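Local coordinates for Dps family protein (Staphylococcus aureus subsp. aureus, PDB 2D5K), which forms a twelve-subunit ferritin-like shell that probably oxidises and stores iron, as Dps relatives do, and is linked to nucleoid compaction, at residues B[31-36]-B[93-98]; B[58-63]-B[68-73]. All blocks are in the same frame, centred on the assembly; numbering follows the deposited sequence.

Interaction 1 (B[31-36]-B[93-98]); sequences WYVKGP and EQMVEE
Met95 reaches from helix 92-120 to the point where helix 5-32 ends, and its thioether lies against the backbone and CB atoms of Tyr32 and Val33. The methyl CE does the closest touching, 3.7 Å from the peptide nitrogen N of Val33, and it also sits 3.9 Å from CB of Tyr32. One atom back, SD rests 3.9 Å from CB of Val33, with CG2 of the same valine next to it. CG of the methionine is anti to the carbonyl carbon (chi1 -67°) and the chain is extended beyond it, which bridges the 7.9 Å between Met95 CA and Val33 CA; the two side chains cross at about a right angle. Val33 is the first residue to leave helical geometry, so the methionine packs at a helix terminus of the Dps four-helix bundle, where the chain turns toward helix 38-65. The contact is van der Waals packing, the methyl lying on the peptide that joins Tyr32 to Val33. Phe45 of helix 38-65 lies against both Val33 and Met95, while Phe38 and Leu41 add to the packing on the valine. The tyrosine ring leads away from Met95, and its OH is hydrogen-bonded to Pro70 O in a neighbouring subunit.

Interaction 2 (B[58-63]-B[68-73]); sequences ELAERI and GNPVGT
Ile63 O, near the end of helix 38-65, accepts a hydrogen bond from Gly68 N at 2.7 Å, so that the returning chain is tied to the helix it has just left. Beyond this bond the chain from Gly68 to Pro70 runs back along the helix, bringing Pro70 opposite Ala60. This is the C-terminal end of a long helix of the ferritin-like four-helix bundle, with the loop leading to the short helix 74-80 folded back on it. The isoleucine side chain packs between its helix and the returning loop: its CG2 branch, anti to the backbone N, meets Gly68 C at 3.4 Å and Asn69 N at 3.5 Å. Gly68 has no side chain between its backbone and that methyl, which lets the two come this close. CD1, at the end of the other branch, extends to CA of Pro70. The proline ring lies over the helix, with CB 3.8 Å from the methyl CB of Ala60 and CG 3.1 Å from Ala60 O, a tight approach. CG and CD of the ring also touch CG2 of Ile63, which therefore packs against both the turn and the proline. In a neighbouring subunit Trp31 packs on Ala60 and Asn28 ND2 bonds to Gly72 O. Within the chain, Leu12 and Asn13 of helix 5-32 border Ile63, Asn13 also bonds to the backbone on both sides of Pro70, and Thr73 N-caps helix 74-80.

Both contacts are largely buried, yet they lie on opposite sides of the chain's centre, about 31 Å apart between centres. Interaction 1 joins the end of helix 5-32 to helix 92-120, elements distant in sequence, through van der Waals packing of one methionine on the helix end, with no polar bond between the two segments. Interaction 2 is local, folding the loop after helix 38-65 back on that helix, and combines a backbone hydrogen bond with its apolar packing; it is nested in sequence within the loop that interaction 1 closes, and Asn69 brings it an exposed edge. The two do not touch within the chain, but both face a neighbouring subunit, where residues of the 31-36 segment meet the 58-63 and 68-73 segments of another copy.

Interaction 1 (B[31-36]-B[93-98])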
loop_
_atom_site.group_PDB
_atom_site.type_symbol
_atom_site.label_atom_id
_atom_site.label_comp_id
_atom_site.label_asym_id
_atom_site.label_seq_id
_atom_site.Cartn_x
_atom_site.Cartn_y
_atom_site.Cartn_z
ATOM N N TRP B 31 -28.027 12.432 -2.428
ATOM C CA TRP B 31 -28.775 11.977 -3.595
ATOM C C TRP B 31 -29.496 13.071 -4.366
ATOM O O TRP B 31 -29.500 13.076 -5.598
ATOM C CB TRP B 31 -29.827 10.933 -3.185
ATOM C CG TRP B 31 -29.265 9.697 -2.546
ATOM C CD1 TRP B 31 -28.086 9.080 -2.847
ATOM C CD2 TRP B 31 -29.879 8.911 -1.515
ATOM N NE1 TRP B 31 -27.923 7.958 -2.066
ATOM C CE2 TRP B 31 -29.009 7.831 -1.241
ATOM C CE3 TRP B 31 -31.078 9.013 -0.798
ATOM C CZ2 TRP B 31 -29.301 6.857 -0.276
ATOM C CZ3 TRP B 31 -31.371 8.044 0.164
ATOM C CH2 TRP B 31 -30.481 6.981 0.414
ATOM N N TYR B 32 -30.111 13.992 -3.634
ATOM C CA TYR B 32 -30.909 15.049 -4.243
ATOM C C TYR B 32 -30.244 16.371 -4.601
ATOM O O TYR B 32 -30.886 17.232 -5.207
ATOM C CB TYR B 32 -32.122 15.319 -3.349
ATOM C CG TYR B 32 -33.139 14.198 -3.348
ATOM C CD1 TYR B 32 -33.954 13.972 -4.457
ATOM C CD2 TYR B 32 -33.293 13.365 -2.237
ATOM C CE1 TYR B 32 -34.901 12.949 -4.463
ATOM C CE2 TYR B 32 -34.237 12.336 -2.232
ATOM C CZ TYR B 32 -35.041 12.138 -3.352
ATOM O OH TYR B 32 -35.992 11.141 -3.352
ATOM N N VAL B 33 -28.978 16.547 -4.237
ATOM C CA VAL B 33 -28.295 17.799 -4.545
ATOM C C VAL B 33 -28.229 18.021 -6.053
ATOM O O VAL B 33 -28.015 17.084 -6.825
ATOM C CB VAL B 33 -26.864 17.828 -3.947
ATOM C CG1 VAL B 33 -25.960 16.835 -4.672
ATOM C CG2 VAL B 33 -26.296 19.243 -4.026
ATOM N N LYS B 34 -28.435 19.265 -6.473
ATOM C CA LYS B 34 -28.406 19.601 -7.890
ATOM C C LYS B 34 -27.700 20.928 -8.132
ATOM O O LYS B 34 -27.453 21.688 -7.198
ATOM C CB LYS B 34 -29.831 19.662 -8.439
ATOM C CG LYS B 34 -30.574 18.337 -8.314
ATOM C CD LYS B 34 -31.950 18.387 -8.937
ATOM C CE LYS B 34 -32.690 17.080 -8.703
ATOM N NZ LYS B 34 -31.901 15.896 -9.163
ATOM N N GLY B 35 -27.369 21.194 -9.390
ATOM C CA GLY B 35 -26.694 22.436 -9.715
ATOM C C GLY B 35 -25.235 22.259 -10.083
ATOM O O GLY B 35 -24.698 21.154 -10.006
ATOM N N PRO B 36 -24.559 23.349 -10.477
ATOM C CA PRO B 36 -23.147 23.349 -10.872
ATOM C C PRO B 36 -22.144 22.858 -9.828
ATOM O O PRO B 36 -21.008 22.535 -10.171
ATOM C CB PRO B 36 -22.904 24.803 -11.287
ATOM C CG PRO B 36 -23.888 25.567 -10.451
ATOM C CD PRO B 36 -25.122 24.710 -10.553
ATOM N N GLU B 93 -27.812 25.199 -2.049
ATOM C CA GLU B 93 -27.575 26.253 -1.074
ATOM C C GLU B 93 -28.410 26.040 0.189
ATOM O O GLU B 93 -27.912 26.191 1.302
ATOM C CB GLU B 93 -27.893 27.620 -1.693
ATOM C CG GLU B 93 -27.573 28.796 -0.790
ATOM C CD GLU B 93 -28.809 29.565 -0.380
ATOM O OE1 GLU B 93 -29.765 28.933 0.122
ATOM O OE2 GLU B 93 -28.824 30.802 -0.553
ATOM N N GLN B 94 -29.677 25.679 0.017
ATOM C CA GLN B 94 -30.556 25.456 1.163
ATOM C C GLN B 94 -30.105 24.245 1.974
ATOM O O GLN B 94 -30.281 24.199 3.189
ATOM C CB GLN B 94 -32.003 25.280 0.696
ATOM C CG GLN B 94 -32.556 26.511 -0.008
ATOM C CD GLN B 94 -33.945 26.294 -0.574
ATOM O OE1 GLN B 94 -34.237 25.247 -1.150
ATOM N NE2 GLN B 94 -34.806 27.297 -0.427
ATOM N N MET B 95 -29.517 23.263 1.301
ATOM C CA MET B 95 -29.035 22.079 2.003
ATOM C C MET B 95 -27.866 22.468 2.900
ATOM O O MET B 95 -27.818 22.093 4.070
ATOM C CB MET B 95 -28.570 21.012 1.009
ATOM C CG MET B 95 -29.683 20.414 0.171
ATOM S SD MET B 95 -29.032 19.200 -0.991
ATOM C CE MET B 95 -30.554 18.397 -1.512
ATOM N N VAL B 96 -26.925 23.224 2.346
ATOM C CA VAL B 96 -25.758 23.642 3.114
ATOM C C VAL B 96 -26.189 24.574 4.243
ATOM O O VAL B 96 -25.651 24.509 5.344
ATOM C CB VAL B 96 -24.713 24.326 2.208
ATOM C CG1 VAL B 96 -23.529 24.803 3.036
ATOM C CG2 VAL B 96 -24.245 23.348 1.144
ATOM N N GLU B 97 -27.174 25.430 3.977
ATOM C CA GLU B 97 -27.667 26.334 5.008
ATOM C C GLU B 97 -28.240 25.533 6.176
ATOM O O GLU B 97 -27.961 25.836 7.335
ATOM C CB GLU B 97 -28.754 27.263 4.453
ATOM C CG GLU B 97 -28.268 28.249 3.409
ATOM C CD GLU B 97 -29.366 29.190 2.938
ATOM O OE1 GLU B 97 -30.475 28.702 2.632
ATOM O OE2 GLU B 97 -29.117 30.413 2.864
ATOM N N GLU B 98 -29.039 24.511 5.878
ATOM C CA GLU B 98 -29.627 23.715 6.945
ATOM C C GLU B 98 -28.579 22.928 7.718
ATOM O O GLU B 98 -28.654 22.829 8.939
ATOM C CB GLU B 98 -30.690 22.751 6.411
ATOM C CG GLU B 98 -31.383 21.994 7.543
ATOM C CD GLU B 98 -32.724 21.422 7.150
ATOM O OE1 GLU B 98 -33.587 22.195 6.686
ATOM O OE2 GLU B 98 -32.919 20.201 7.315
#

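Interaction 2 (B[58-63]-B[68-73])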
loop_
_atom_site.group_PDB
_atom_site.type_symbol
_atom_site.label_atom_id
_atom_site.label_comp_id
_atom_site.label_asym_id
_atom_site.label_seq_id
_atom_site.Cartn_x
_atom_site.Cartn_y
_atom_site.Cartn_z
ATOM N N GLU B 58 -18.869 5.309 17.999
ATOM C CA GLU B 58 -17.985 5.702 19.092
ATOM C C GLU B 58 -18.761 6.042 20.358
ATOM O O GLU B 58 -18.472 5.520 21.434
ATOM C CB GLU B 58 -17.133 6.915 18.700
ATOM C CG GLU B 58 -16.271 7.437 19.857
ATOM C CD GLU B 58 -15.625 8.779 19.569
ATOM O OE1 GLU B 58 -16.339 9.696 19.113
ATOM O OE2 GLU B 58 -14.406 8.920 19.816
ATOM N N LEU B 59 -19.745 6.925 20.231
ATOM C CA LEU B 59 -20.528 7.330 21.387
ATOM C C LEU B 59 -21.392 6.196 21.928
ATOM O O LEU B 59 -21.563 6.064 23.141
ATOM C CB LEU B 59 -21.392 8.552 21.045
ATOM C CG LEU B 59 -20.624 9.792 20.563
ATOM C CD1 LEU B 59 -21.526 11.008 20.658
ATOM C CD2 LEU B 59 -19.378 10.017 21.411
ATOM N N ALA B 60 -21.930 5.368 21.040
ATOM C CA ALA B 60 -22.755 4.250 21.482
ATOM C C ALA B 60 -21.928 3.254 22.298
ATOM O O ALA B 60 -22.395 2.743 23.315
ATOM C CB ALA B 60 -23.377 3.544 20.283
ATOM N N GLU B 61 -20.705 2.975 21.857
ATOM C CA GLU B 61 -19.865 2.024 22.580
ATOM C C GLU B 61 -19.287 2.613 23.861
ATOM O O GLU B 61 -18.810 1.878 24.724
ATOM C CB GLU B 61 -18.753 1.490 21.678
ATOM C CG GLU B 61 -19.297 0.835 20.411
ATOM C CD GLU B 61 -18.347 -0.170 19.798
ATOM O OE1 GLU B 61 -17.118 0.035 19.874
ATOM O OE2 GLU B 61 -18.837 -1.165 19.222
ATOM N N ARG B 62 -19.322 3.937 23.987
ATOM C CA ARG B 62 -18.843 4.567 25.212
ATOM C C ARG B 62 -19.958 4.375 26.230
ATOM O O ARG B 62 -19.706 4.072 27.397
ATOM C CB ARG B 62 -18.574 6.062 25.008
ATOM C CG ARG B 62 -18.297 6.818 26.316
ATOM C CD ARG B 62 -17.148 6.178 27.106
ATOM N NE ARG B 62 -16.983 6.788 28.429
ATOM C CZ ARG B 62 -16.217 6.285 29.391
ATOM N NH1 ARG B 62 -15.538 5.161 29.184
ATOM N NH2 ARG B 62 -16.136 6.897 30.569
ATOM N N ILE B 63 -21.197 4.553 25.778
ATOM C CA ILE B 63 -22.354 4.372 26.644
ATOM C C ILE B 63 -22.303 2.953 27.204
ATOM O O ILE B 63 -22.626 2.722 28.373
ATOM C CB ILE B 63 -23.681 4.573 25.869
ATOM C CG1 ILE B 63 -23.859 6.054 25.515
ATOM C CG2 ILE B 63 -24.855 4.099 26.707
ATOM C CD1 ILE B 63 -25.104 6.349 24.701
ATOM N N GLY B 68 -24.344 1.815 30.255
ATOM C CA GLY B 68 -25.637 2.316 29.817
ATOM C C GLY B 68 -26.180 1.603 28.591
ATOM O O GLY B 68 -25.559 0.666 28.078
ATOM N N ASN B 69 -27.341 2.056 28.121
ATOM C CA ASN B 69 -28.005 1.486 26.947
ATOM C C ASN B 69 -28.049 2.469 25.778
ATOM O O ASN B 69 -28.787 3.454 25.817
ATOM C CB ASN B 69 -29.441 1.091 27.301
ATOM C CG ASN B 69 -29.505 -0.027 28.315
ATOM O OD1 ASN B 69 -30.409 -0.070 29.148
ATOM N ND2 ASN B 69 -28.553 -0.947 28.244
ATOM N N PRO B 70 -27.274 2.206 24.713
ATOM C CA PRO B 70 -27.270 3.107 23.554
ATOM C C PRO B 70 -28.609 3.008 22.840
ATOM O O PRO B 70 -29.136 1.906 22.686
ATOM C CB PRO B 70 -26.143 2.553 22.674
ATOM C CG PRO B 70 -25.335 1.682 23.595
ATOM C CD PRO B 70 -26.354 1.077 24.504
ATOM N N VAL B 71 -29.167 4.139 22.412
ATOM C CA VAL B 71 -30.442 4.106 21.698
ATOM C C VAL B 71 -30.246 3.233 20.464
ATOM O O VAL B 71 -29.459 3.568 19.577
ATOM C CB VAL B 71 -30.902 5.521 21.267
ATOM C CG1 VAL B 71 -31.414 6.286 22.469
ATOM C CG2 VAL B 71 -29.750 6.275 20.624
ATOM N N GLY B 72 -30.964 2.113 20.412
ATOM C CA GLY B 72 -30.813 1.194 19.297
ATOM C C GLY B 72 -31.912 1.093 18.253
ATOM O O GLY B 72 -31.990 0.084 17.558
ATOM N N THR B 73 -32.760 2.109 18.134
ATOM C CA THR B 73 -33.817 2.086 17.128
ATOM C C THR B 73 -33.952 3.461 16.489
ATOM O O THR B 73 -33.606 4.473 17.099
ATOM C CB THR B 73 -35.191 1.697 17.723
ATOM O OG1 THR B 73 -35.681 2.762 18.549
ATOM C CG2 THR B 73 -35.070 0.418 18.543
#